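Local coordinates for protein malonate decarboxylase subunit alpha (Acinetobacter baumannii ATCC 17978, PDB 6MPR) that probably exchanges the acetyl group on the acyl-carrier subunit of malonate decarboxylase for malonyl, releasing acetate, at residues 174-179 with 343-348. Numbering follows the deposited sequence.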
loop_
_atom_site.group_PDB
_atom_site.type_symbol
_atom_site.label_atom_id
_atom_site.label_comp_id
_atom_site.label_asym_id
_atom_site.label_seq_id
_atom_site.Cartn_x
_atom_site.Cartn_y
_atom_site.Cartn_z
ATOM N N THR A 174 20.903 -4.641 6.402
ATOM C CA THR A 174 20.478 -3.249 6.532
ATOM C C THR A 174 19.930 -2.898 7.918
ATOM O O THR A 174 19.898 -1.711 8.272
ATOM C CB THR A 174 19.414 -2.911 5.469
ATOM O OG1 THR A 174 18.340 -3.863 5.518
ATOM C CG2 THR A 174 20.009 -2.954 4.078
ATOM N N GLY A 175 19.473 -3.887 8.690
ATOM C CA GLY A 175 19.219 -3.719 10.108
ATOM C C GLY A 175 18.150 -2.695 10.448
ATOM O O GLY A 175 17.118 -2.580 9.769
ATOM N N PRO A 176 18.380 -1.926 11.518
ATOM C CA PRO A 176 17.397 -0.895 11.903
ATOM C C PRO A 176 17.117 0.109 10.802
ATOM O O PRO A 176 16.028 0.688 10.773
ATOM C CB PRO A 176 18.045 -0.215 13.119
ATOM C CG PRO A 176 18.982 -1.270 13.677
ATOM C CD PRO A 176 19.492 -2.041 12.481
ATOM N N SER A 177 18.049 0.316 9.870
ATOM C CA SER A 177 17.853 1.299 8.813
ATOM C C SER A 177 17.482 0.659 7.481
ATOM O O SER A 177 17.835 1.186 6.417
ATOM C CB SER A 177 19.099 2.177 8.674
ATOM O OG SER A 177 19.243 2.944 9.839
ATOM N N THR A 178 16.784 -0.479 7.526
ATOM C CA THR A 178 16.275 -1.112 6.315
ATOM C C THR A 178 15.443 -0.129 5.487
ATOM O O THR A 178 15.663 0.020 4.279
ATOM C CB THR A 178 15.471 -2.355 6.697
ATOM O OG1 THR A 178 16.359 -3.347 7.261
ATOM C CG2 THR A 178 14.787 -2.943 5.477
ATOM N N GLU A 179 14.505 0.580 6.132
ATOM C CA GLU A 179 13.748 1.655 5.487
ATOM C C GLU A 179 13.163 1.254 4.134
ATOM O O GLU A 179 12.409 0.270 4.053
ATOM C CB GLU A 179 14.625 2.916 5.325
ATOM C CG GLU A 179 14.900 3.641 6.676
ATOM C CD GLU A 179 15.655 4.967 6.505
ATOM O OE1 GLU A 179 15.089 5.930 5.927
ATOM O OE2 GLU A 179 16.822 5.042 6.950
ATOM N N ASP A 343 18.397 -12.002 15.477
ATOM C CA ASP A 343 19.682 -11.418 15.840
ATOM C C ASP A 343 19.554 -10.376 16.953
ATOM O O ASP A 343 20.544 -10.087 17.637
ATOM C CB ASP A 343 20.340 -10.789 14.607
ATOM C CG ASP A 343 19.612 -9.532 14.118
ATOM O OD1 ASP A 343 18.621 -9.659 13.377
ATOM O OD2 ASP A 343 20.031 -8.408 14.477
ATOM N N GLY A 344 18.368 -9.800 17.147
ATOM C CA GLY A 344 18.132 -8.820 18.191
ATOM C C GLY A 344 17.779 -7.424 17.703
ATOM O O GLY A 344 17.123 -6.673 18.438
ATOM N N ALA A 345 18.165 -7.045 16.487
ATOM C CA ALA A 345 18.053 -5.655 16.050
ATOM C C ALA A 345 16.729 -5.362 15.328
ATOM O O ALA A 345 16.149 -6.227 14.659
ATOM C CB ALA A 345 19.222 -5.295 15.129
ATOM N N LEU A 346 16.274 -4.110 15.465
ATOM C CA LEU A 346 15.104 -3.606 14.755
ATOM C C LEU A 346 15.133 -3.969 13.272
ATOM O O LEU A 346 16.187 -3.949 12.634
ATOM C CB LEU A 346 15.044 -2.079 14.895
ATOM C CG LEU A 346 13.955 -1.285 14.154
ATOM C CD1 LEU A 346 12.560 -1.621 14.694
ATOM C CD2 LEU A 346 14.212 0.243 14.203
ATOM N N ARG A 347 13.952 -4.276 12.723
ATOM C CA ARG A 347 13.730 -4.367 11.275
ATOM C C ARG A 347 12.671 -3.326 10.925
ATOM O O ARG A 347 11.473 -3.545 11.138
ATOM C CB ARG A 347 13.297 -5.779 10.862
ATOM C CG ARG A 347 12.601 -5.914 9.522
ATOM C CD ARG A 347 13.535 -6.256 8.344
ATOM N NE ARG A 347 12.738 -6.464 7.129
ATOM C CZ ARG A 347 13.220 -6.732 5.915
ATOM N NH1 ARG A 347 14.535 -6.845 5.704
ATOM N NH2 ARG A 347 12.374 -6.884 4.902
ATOM N N SER A 348 13.115 -2.169 10.444
ATOM C CA SER A 348 12.175 -1.224 9.875
ATOM C C SER A 348 11.798 -1.672 8.470
ATOM O O SER A 348 12.452 -2.520 7.856
ATOM C CB SER A 348 12.775 0.171 9.824
ATOM O OG SER A 348 14.029 0.132 9.181
#
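Ala-345 opens the contact by setting its CB 4.2 Å from CD of the Pro-176 ring, while its backbone N binds OD2 of Asp-343, met from above the carboxylate plane, in an Asx turn. Leu-346 comes next along the same proline: its CB lies 4.0 Å from CB of Pro-176, and CD2 touches that ring carbon too. Its carbonyl O sits 3.4 Å from Pro-176 CA in a bent CA-H...O contact and also takes a hydrogen bond from Arg-211. Two loops far apart in sequence, before helices 181-189 and 350-359, meet here in a buried contact, joined by proline packing and one serine hydroxyl gripping backbone groups. The Arg-347 chain bends at chi2 (94°), which places CD, and its far end comes nearer to Thr-178, whose CG2 lies over one guanidinium face, 3.9 Å from NH1 and offset toward the rim; the charge itself pairs with Asp-213 and with Glu-186 of the second subunit. Ser-348 OG, between the backbone N and carbonyl carbon (chi1 52°), donates to Pro-176 O at 2.6 Å, from above the carbonyl plane, and accepts from Glu-179 N at 3.1 Å, almost straight at 173°. Ser-348 O, 3.2 Å from Thr-178 CB, and Ser-348 N are buried without a modelled polar partner.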